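Major pepsin inhibitor 3 (Ascaris suum, PDB 1F32) inhibits the aspartic protease pepsin and is a secreted protein of the parasitic nematode Ascaris suum. Local coordinates at residues A[2-10]-A[107-115]; A[20-30]-A[65-73]. One frame throughout, in Å; residues are numbered along the deposited sequence.

Contact 1 of 2, residues A[2-10]-A[107-115]; sequences FLFSMSTGP and FREKIAAFE
Leu3, Phe4, Phe107 and Ile111 carry the apolar part of this contact, in which the N-terminal segment 2-10, which holds edge strand 5-8 of the five-stranded antiparallel sheet, lies against helix 98-116. Leu3 and Ile111 meet tip to tip, CD2 of Leu3 standing 3.5 Å from CD1 of Ile111. With CG anti to the backbone N (chi1 176°), Phe4 extends its ring to the helix and runs antiparallel alongside Phe107, its CD1 3.6 Å from CE1 of Phe107. The ring planes are inclined at 51°, and CB of Phe4 sits at the edge of the Phe107 ring, in its plane. Phe107 also meets Phe76 edge-to-face, which ties it into the sheet.

Polar groups border this patch. The Phe2 ring turns its edge to the carboxylate of Glu115, CZ 3.1 Å from OE2. The bent chain of Arg108 passes CG by CZ of Phe4, then brings NH2 to 3.9 Å from SD of Met6; NH1 of Arg108 is hydrogen-bonded to Gln105 OE1. The Phe2 edge contact is consistent with weak electrostatic attraction between ring C-H and carboxylate; with no hydrogen bonds between the segments, their fit rests mainly on apolar shape.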
loop_
_atom_site.group_PDB
_atom_site.type_symbol
_atom_site.label_atom_id
_atom_site.label_comp_id
_atom_site.label_asym_id
_atom_site.label_seq_id
_atom_site.Cartn_x
_atom_site.Cartn_y
_atom_site.Cartn_z
ATOM N N PHE A 2 8.957 -5.028 15.387
ATOM C CA PHE A 2 10.082 -5.437 14.508
ATOM C C PHE A 2 10.491 -4.244 13.649
ATOM O O PHE A 2 9.976 -3.138 13.819
ATOM C CB PHE A 2 9.644 -6.597 13.611
ATOM C CG PHE A 2 10.739 -7.577 13.312
ATOM C CD1 PHE A 2 11.309 -8.333 14.334
ATOM C CD2 PHE A 2 11.205 -7.748 12.010
ATOM C CE1 PHE A 2 12.328 -9.247 14.066
ATOM C CE2 PHE A 2 12.225 -8.660 11.728
ATOM C CZ PHE A 2 12.786 -9.410 12.758
ATOM N N LEU A 3 11.414 -4.466 12.723
ATOM C CA LEU A 3 11.875 -3.392 11.853
ATOM C C LEU A 3 11.482 -3.651 10.405
ATOM O O LEU A 3 11.829 -2.895 9.500
ATOM C CB LEU A 3 13.390 -3.233 11.981
ATOM C CG LEU A 3 14.348 -4.356 11.581
ATOM C CD1 LEU A 3 15.730 -4.000 12.121
ATOM C CD2 LEU A 3 13.907 -5.693 12.146
ATOM N N PHE A 4 10.721 -4.716 10.199
ATOM C CA PHE A 4 10.296 -5.073 8.857
ATOM C C PHE A 4 9.044 -5.937 8.877
ATOM O O PHE A 4 8.844 -6.754 9.785
ATOM C CB PHE A 4 11.435 -5.828 8.165
ATOM C CG PHE A 4 11.094 -6.341 6.798
ATOM C CD1 PHE A 4 10.921 -5.463 5.734
ATOM C CD2 PHE A 4 10.966 -7.708 6.571
ATOM C CE1 PHE A 4 10.626 -5.940 4.457
ATOM C CE2 PHE A 4 10.672 -8.198 5.304
ATOM C CZ PHE A 4 10.502 -7.317 4.243
ATOM N N SER A 5 8.184 -5.720 7.888
ATOM C CA SER A 5 6.985 -6.519 7.732
ATOM C C SER A 5 6.671 -6.455 6.248
ATOM O O SER A 5 6.990 -5.465 5.575
ATOM C CB SER A 5 5.811 -5.975 8.562
ATOM O OG SER A 5 5.222 -4.838 7.957
ATOM N N MET A 6 6.081 -7.524 5.730
ATOM C CA MET A 6 5.728 -7.571 4.321
ATOM C C MET A 6 4.404 -8.290 4.137
ATOM O O MET A 6 4.047 -9.166 4.924
ATOM C CB MET A 6 6.811 -8.303 3.517
ATOM C CG MET A 6 6.854 -9.808 3.764
ATOM S SD MET A 6 8.091 -10.641 2.742
ATOM C CE MET A 6 9.249 -11.188 4.004
ATOM N N SER A 7 3.679 -7.928 3.088
ATOM C CA SER A 7 2.401 -8.569 2.808
ATOM C C SER A 7 2.044 -8.520 1.329
ATOM O O SER A 7 2.644 -7.782 0.542
ATOM C CB SER A 7 1.287 -7.921 3.634
ATOM O OG SER A 7 1.294 -6.513 3.481
ATOM N N THR A 8 1.075 -9.340 0.951
ATOM C CA THR A 8 0.619 -9.388 -0.423
ATOM C C THR A 8 -0.861 -9.046 -0.412
ATOM O O THR A 8 -1.557 -9.338 0.552
ATOM C CB THR A 8 0.836 -10.794 -1.030
ATOM O OG1 THR A 8 2.243 -11.039 -1.157
ATOM C CG2 THR A 8 0.185 -10.890 -2.398
ATOM N N GLY A 9 -1.333 -8.410 -1.476
ATOM C CA GLY A 9 -2.734 -8.038 -1.552
ATOM C C GLY A 9 -3.658 -9.236 -1.660
ATOM O O GLY A 9 -3.193 -10.378 -1.738
ATOM N N PRO A 10 -4.980 -9.004 -1.703
ATOM C CA PRO A 10 -5.634 -7.688 -1.655
ATOM C C PRO A 10 -5.562 -6.960 -0.318
ATOM O O PRO A 10 -5.512 -7.578 0.747
ATOM C CB PRO A 10 -7.081 -8.007 -2.033
ATOM C CG PRO A 10 -6.943 -9.188 -2.903
ATOM C CD PRO A 10 -5.932 -10.025 -2.166
ATOM N N PHE A 107 18.035 -5.052 1.735
ATOM C CA PHE A 107 17.484 -5.023 3.081
ATOM C C PHE A 107 16.892 -6.372 3.458
ATOM O O PHE A 107 17.124 -6.864 4.552
ATOM C CB PHE A 107 16.417 -3.929 3.222
ATOM C CG PHE A 107 15.855 -3.815 4.615
ATOM C CD1 PHE A 107 14.818 -4.650 5.039
ATOM C CD2 PHE A 107 16.389 -2.897 5.517
ATOM C CE1 PHE A 107 14.318 -4.576 6.338
ATOM C CE2 PHE A 107 15.897 -2.812 6.831
ATOM C CZ PHE A 107 14.865 -3.648 7.240
ATOM N N ARG A 108 16.131 -6.984 2.558
ATOM C CA ARG A 108 15.532 -8.280 2.866
ATOM C C ARG A 108 16.628 -9.309 3.141
ATOM O O ARG A 108 16.510 -10.146 4.042
ATOM C CB ARG A 108 14.660 -8.749 1.698
ATOM C CG ARG A 108 13.473 -7.822 1.431
ATOM C CD ARG A 108 12.719 -8.210 0.172
ATOM N NE ARG A 108 11.847 -9.365 0.362
ATOM C CZ ARG A 108 11.218 -9.986 -0.633
ATOM N NH1 ARG A 108 11.376 -9.565 -1.881
ATOM N NH2 ARG A 108 10.426 -11.014 -0.381
ATOM N N GLU A 109 17.690 -9.246 2.349
ATOM C CA GLU A 109 18.804 -10.162 2.516
ATOM C C GLU A 109 19.510 -9.896 3.845
ATOM O O GLU A 109 19.981 -10.831 4.489
ATOM C CB GLU A 109 19.760 -10.019 1.336
ATOM C CG GLU A 109 19.114 -10.448 0.013
ATOM C CD GLU A 109 19.899 -10.000 -1.205
ATOM O OE1 GLU A 109 20.889 -9.267 -1.031
ATOM O OE2 GLU A 109 19.515 -10.373 -2.343
ATOM N N LYS A 110 19.580 -8.628 4.264
ATOM C CA LYS A 110 20.233 -8.303 5.540
ATOM C C LYS A 110 19.350 -8.701 6.714
ATOM O O LYS A 110 19.842 -9.137 7.759
ATOM C CB LYS A 110 20.583 -6.818 5.627
ATOM C CG LYS A 110 21.831 -6.465 4.847
ATOM C CD LYS A 110 22.326 -5.083 5.154
ATOM C CE LYS A 110 23.661 -4.841 4.471
ATOM N NZ LYS A 110 24.183 -3.483 4.751
ATOM N N ILE A 111 18.043 -8.549 6.548
ATOM C CA ILE A 111 17.115 -8.951 7.595
ATOM C C ILE A 111 17.257 -10.461 7.758
ATOM O O ILE A 111 17.270 -10.978 8.872
ATOM C CB ILE A 111 15.659 -8.588 7.221
ATOM C CG1 ILE A 111 15.344 -7.186 7.738
ATOM C CG2 ILE A 111 14.687 -9.621 7.776
ATOM C CD1 ILE A 111 15.351 -7.065 9.261
ATOM N N ALA A 112 17.379 -11.175 6.646
ATOM C CA ALA A 112 17.552 -12.620 6.726
ATOM C C ALA A 112 18.851 -12.921 7.489
ATOM O O ALA A 112 18.873 -13.751 8.409
ATOM C CB ALA A 112 17.606 -13.221 5.329
ATOM N N ALA A 113 19.928 -12.241 7.111
ATOM C CA ALA A 113 21.215 -12.434 7.766
ATOM C C ALA A 113 21.082 -12.177 9.273
ATOM O O ALA A 113 21.555 -12.976 10.086
ATOM C CB ALA A 113 22.263 -11.491 7.156
ATOM N N PHE A 114 20.427 -11.067 9.625
ATOM C CA PHE A 114 20.214 -10.658 11.019
ATOM C C PHE A 114 19.449 -11.706 11.816
ATOM O O PHE A 114 19.689 -11.893 13.009
ATOM C CB PHE A 114 19.446 -9.329 11.065
ATOM C CG PHE A 114 19.206 -8.795 12.462
ATOM C CD1 PHE A 114 20.273 -8.428 13.279
ATOM C CD2 PHE A 114 17.909 -8.627 12.944
ATOM C CE1 PHE A 114 20.052 -7.894 14.560
ATOM C CE2 PHE A 114 17.676 -8.096 14.218
ATOM C CZ PHE A 114 18.751 -7.728 15.028
ATOM N N GLU A 115 18.514 -12.375 11.147
ATOM C CA GLU A 115 17.702 -13.415 11.769
ATOM C C GLU A 115 18.495 -14.673 12.120
ATOM O O GLU A 115 18.338 -15.235 13.206
ATOM C CB GLU A 115 16.545 -13.790 10.845
ATOM C CG GLU A 115 15.185 -13.363 11.361
ATOM C CD GLU A 115 15.109 -11.876 11.613
ATOM O OE1 GLU A 115 15.094 -11.108 10.627
ATOM O OE2 GLU A 115 15.074 -11.477 12.798
#

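Contact 2 of 2, residues A[20-30]-A[65-73]; sequences VFVANLPWTML and FCGPQDMKM
Trp27 and Met71 approach from opposite directions in a Met-aromatic contact between the β-hairpin of strands 19-22 and 25-29, closed by a type I' turn from Val22 to Leu25, and segment 65-73, whose last two residues begin strand 72-76. Met71 CE lies over one face of the indole, 3.9 Å from the centroid of the six-membered ring and 11° off its normal, while SD is oblique, 3.5 Å from Trp27 CH2. With CG anti to the backbone N (chi1 -172°), the Trp27 ring lies alongside segment 65-73, NE1 3.7 Å from the CA of Gly67. The same methyl of Met71 meets Val22 CG1 tip to tip.

At the other end Leu30 crosses Phe65 at about a right angle and sets CD2 over one ring face, 3.8 Å from the centroid; Val20 CG2 approaches the same ring obliquely. Next to the turn, the extended Met73 chain puts SD 3.7 Å from Ala23 CB and its methyl against Leu25 CD1. Cys66 is disulfide-bonded to Cys13 of strand 13-16, which pairs with strand 19-22 in the three-stranded sheet. Beside the indole edge a water donates to Phe65 O at 3.1 Å and accepts a weak bond from Trp27 NE1.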
loop_
_atom_site.group_PDB
_atom_site.type_symbol
_atom_site.label_atom_id
_atom_site.label_comp_id
_atom_site.label_asym_id
_atom_site.label_seq_id
_atom_site.Cartn_x
_atom_site.Cartn_y
_atom_site.Cartn_z
ATOM N N VAL A 20 -8.090 7.765 -3.309
ATOM C CA VAL A 20 -8.148 6.329 -3.141
ATOM C C VAL A 20 -7.077 5.935 -2.132
ATOM O O VAL A 20 -5.914 6.319 -2.255
ATOM C CB VAL A 20 -7.864 5.560 -4.462
ATOM C CG1 VAL A 20 -8.037 4.057 -4.227
ATOM C CG2 VAL A 20 -8.810 6.042 -5.580
ATOM N N PHE A 21 -7.481 5.182 -1.118
ATOM C CA PHE A 21 -6.561 4.703 -0.099
ATOM C C PHE A 21 -6.459 3.187 -0.184
ATOM O O PHE A 21 -7.471 2.490 -0.248
ATOM C CB PHE A 21 -7.054 5.088 1.293
ATOM C CG PHE A 21 -6.827 6.524 1.634
ATOM C CD1 PHE A 21 -5.587 6.951 2.098
ATOM C CD2 PHE A 21 -7.858 7.451 1.500
ATOM C CE1 PHE A 21 -5.374 8.288 2.429
ATOM C CE2 PHE A 21 -7.656 8.781 1.823
ATOM C CZ PHE A 21 -6.413 9.201 2.291
ATOM N N VAL A 22 -5.231 2.690 -0.227
ATOM C CA VAL A 22 -4.980 1.253 -0.248
ATOM C C VAL A 22 -4.012 1.002 0.911
ATOM O O VAL A 22 -2.958 1.646 0.999
ATOM C CB VAL A 22 -4.340 0.824 -1.566
ATOM C CG1 VAL A 22 -4.109 -0.678 -1.579
ATOM C CG2 VAL A 22 -5.243 1.247 -2.721
ATOM N N ALA A 23 -4.383 0.089 1.807
ATOM C CA ALA A 23 -3.550 -0.213 2.967
ATOM C C ALA A 23 -3.278 1.093 3.707
ATOM O O ALA A 23 -2.195 1.298 4.260
ATOM C CB ALA A 23 -2.238 -0.855 2.520
ATOM N N ASN A 24 -4.270 1.981 3.702
ATOM C CA ASN A 24 -4.174 3.279 4.368
ATOM C C ASN A 24 -3.207 4.259 3.727
ATOM O O ASN A 24 -2.901 5.304 4.308
ATOM C CB ASN A 24 -3.789 3.097 5.842
ATOM C CG ASN A 24 -4.911 2.524 6.671
ATOM O OD1 ASN A 24 -4.678 1.720 7.580
ATOM N ND2 ASN A 24 -6.140 2.948 6.383
ATOM N N LEU A 25 -2.726 3.937 2.531
ATOM C CA LEU A 25 -1.803 4.823 1.827
ATOM C C LEU A 25 -2.532 5.489 0.646
ATOM O O LEU A 25 -3.360 4.854 -0.016
ATOM C CB LEU A 25 -0.588 4.016 1.348
ATOM C CG LEU A 25 0.229 3.426 2.506
ATOM C CD1 LEU A 25 1.362 2.592 1.964
ATOM C CD2 LEU A 25 0.773 4.555 3.375
ATOM N N PRO A 26 -2.243 6.778 0.376
ATOM C CA PRO A 26 -2.882 7.511 -0.727
ATOM C C PRO A 26 -2.346 7.050 -2.083
ATOM O O PRO A 26 -1.408 7.619 -2.635
ATOM C CB PRO A 26 -2.542 8.964 -0.410
ATOM C CG PRO A 26 -1.206 8.851 0.251
ATOM C CD PRO A 26 -1.377 7.674 1.170
ATOM N N TRP A 27 -2.989 6.019 -2.611
ATOM C CA TRP A 27 -2.605 5.386 -3.864
ATOM C C TRP A 27 -2.752 6.254 -5.115
ATOM O O TRP A 27 -1.790 6.441 -5.865
ATOM C CB TRP A 27 -3.421 4.094 -4.015
ATOM C CG TRP A 27 -3.011 3.254 -5.135
ATOM C CD1 TRP A 27 -3.724 2.986 -6.269
ATOM C CD2 TRP A 27 -1.762 2.586 -5.274
ATOM N NE1 TRP A 27 -2.987 2.186 -7.113
ATOM C CE2 TRP A 27 -1.775 1.926 -6.521
ATOM C CE3 TRP A 27 -0.620 2.481 -4.461
ATOM C CZ2 TRP A 27 -0.690 1.167 -6.978
ATOM C CZ3 TRP A 27 0.453 1.730 -4.915
ATOM C CH2 TRP A 27 0.410 1.083 -6.162
ATOM N N THR A 28 -3.957 6.753 -5.352
ATOM C CA THR A 28 -4.213 7.585 -6.516
ATOM C C THR A 28 -5.453 8.423 -6.234
ATOM O O THR A 28 -6.198 8.153 -5.277
ATOM C CB THR A 28 -4.445 6.720 -7.780
ATOM O OG1 THR A 28 -4.382 7.559 -8.945
ATOM C CG2 THR A 28 -5.814 6.072 -7.741
ATOM N N MET A 29 -5.668 9.459 -7.041
ATOM C CA MET A 29 -6.825 10.311 -6.837
ATOM C C MET A 29 -7.704 10.272 -8.081
ATOM O O MET A 29 -7.213 10.317 -9.209
ATOM C CB MET A 29 -6.371 11.741 -6.532
ATOM C CG MET A 29 -7.393 12.572 -5.807
ATOM S SD MET A 29 -6.773 14.233 -5.449
ATOM C CE MET A 29 -7.786 15.113 -6.368
ATOM N N LEU A 30 -9.006 10.175 -7.860
ATOM C CA LEU A 30 -9.984 10.100 -8.940
ATOM C C LEU A 30 -10.340 11.453 -9.545
ATOM O O LEU A 30 -10.395 12.466 -8.842
ATOM C CB LEU A 30 -11.253 9.426 -8.417
ATOM C CG LEU A 30 -11.017 8.063 -7.755
ATOM C CD1 LEU A 30 -12.349 7.464 -7.387
ATOM C CD2 LEU A 30 -10.240 7.148 -8.695
ATOM N N PHE A 65 -9.037 1.014 -9.896
ATOM C CA PHE A 65 -8.201 2.063 -9.337
ATOM C C PHE A 65 -7.680 1.752 -7.949
ATOM O O PHE A 65 -6.935 2.544 -7.364
ATOM C CB PHE A 65 -8.900 3.433 -9.374
ATOM C CG PHE A 65 -10.283 3.462 -8.763
ATOM C CD1 PHE A 65 -10.482 3.210 -7.402
ATOM C CD2 PHE A 65 -11.384 3.831 -9.548
ATOM C CE1 PHE A 65 -11.773 3.336 -6.832
ATOM C CE2 PHE A 65 -12.654 3.959 -8.992
ATOM C CZ PHE A 65 -12.853 3.715 -7.633
ATOM N N CYS A 66 -8.085 0.606 -7.410
ATOM C CA CYS A 66 -7.567 0.153 -6.125
ATOM C C CYS A 66 -6.204 -0.479 -6.377
ATOM O O CYS A 66 -5.522 -0.914 -5.443
ATOM C CB CYS A 66 -8.494 -0.879 -5.504
ATOM S SG CYS A 66 -9.976 -0.105 -4.827
ATOM N N GLY A 67 -5.821 -0.547 -7.653
ATOM C CA GLY A 67 -4.528 -1.114 -8.005
ATOM C C GLY A 67 -4.497 -2.628 -8.114
ATOM O O GLY A 67 -5.479 -3.302 -7.813
ATOM N N PRO A 68 -3.367 -3.197 -8.551
ATOM C CA PRO A 68 -3.241 -4.653 -8.689
ATOM C C PRO A 68 -3.618 -5.342 -7.377
ATOM O O PRO A 68 -3.072 -5.023 -6.322
ATOM C CB PRO A 68 -1.765 -4.830 -9.048
ATOM C CG PRO A 68 -1.460 -3.579 -9.826
ATOM C CD PRO A 68 -2.126 -2.516 -8.968
ATOM N N GLN A 69 -4.552 -6.284 -7.431
ATOM C CA GLN A 69 -4.984 -6.953 -6.208
ATOM C C GLN A 69 -3.954 -7.890 -5.584
ATOM O O GLN A 69 -4.150 -8.385 -4.477
ATOM C CB GLN A 69 -6.306 -7.683 -6.452
ATOM C CG GLN A 69 -7.456 -6.733 -6.803
ATOM C CD GLN A 69 -7.746 -5.713 -5.697
ATOM O OE1 GLN A 69 -8.290 -6.052 -4.649
ATOM N NE2 GLN A 69 -7.375 -4.459 -5.935
ATOM N N ASP A 70 -2.846 -8.117 -6.274
ATOM C CA ASP A 70 -1.811 -8.986 -5.734
ATOM C C ASP A 70 -0.484 -8.255 -5.540
ATOM O O ASP A 70 0.560 -8.886 -5.402
ATOM C CB ASP A 70 -1.599 -10.180 -6.664
ATOM C CG ASP A 70 -1.154 -9.764 -8.050
ATOM O OD1 ASP A 70 -1.225 -8.557 -8.376
ATOM O OD2 ASP A 70 -0.744 -10.655 -8.822
ATOM N N MET A 71 -0.507 -6.929 -5.522
ATOM C CA MET A 71 0.753 -6.224 -5.354
ATOM C C MET A 71 1.323 -6.472 -3.962
ATOM O O MET A 71 0.603 -6.894 -3.058
ATOM C CB MET A 71 0.598 -4.729 -5.640
ATOM C CG MET A 71 -0.257 -3.954 -4.681
ATOM S SD MET A 71 -0.262 -2.231 -5.231
ATOM C CE MET A 71 -1.783 -1.699 -4.532
ATOM N N LYS A 72 2.624 -6.239 -3.817
ATOM C CA LYS A 72 3.315 -6.457 -2.558
ATOM C C LYS A 72 3.557 -5.165 -1.785
ATOM O O LYS A 72 3.663 -4.084 -2.356
ATOM C CB LYS A 72 4.658 -7.145 -2.811
ATOM C CG LYS A 72 4.561 -8.499 -3.502
ATOM C CD LYS A 72 5.917 -9.204 -3.480
ATOM C CE LYS A 72 5.906 -10.498 -4.297
ATOM N NZ LYS A 72 5.755 -10.227 -5.756
ATOM N N MET A 73 3.634 -5.294 -0.470
ATOM C CA MET A 73 3.890 -4.145 0.374
ATOM C C MET A 73 5.057 -4.516 1.270
ATOM O O MET A 73 5.168 -5.664 1.718
ATOM C CB MET A 73 2.646 -3.830 1.215
ATOM C CG MET A 73 2.811 -2.674 2.189
ATOM S SD MET A 73 1.195 -2.280 2.864
ATOM C CE MET A 73 1.537 -0.775 3.701
HETATM O O HOH W 1 -4.715 2.819 -9.514
#

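The two contacts share the five-stranded sheet, where strands 5-8 and 72-76 are neighbours: Ser7 O and Met73 N stand 2.9 Å apart, a probable hydrogen bond, as do Gly9 N and Met71 O. Contact 2 is nested within the chain loop that contact 1 closes. It lies near the middle of the molecule, where the three-stranded sheet meets the path into the larger one, and six of its thirteen touching residues are buried, against two of eight in contact 1. Contact 1, more peripheral, joins sheet edge to helix. Methionines pack on indole and aliphatic groups in contact 2, beside the Phe65-Leu30 pair; in contact 1 charged side chains fringe the phenylalanines, and one meets the Met6 sulfur.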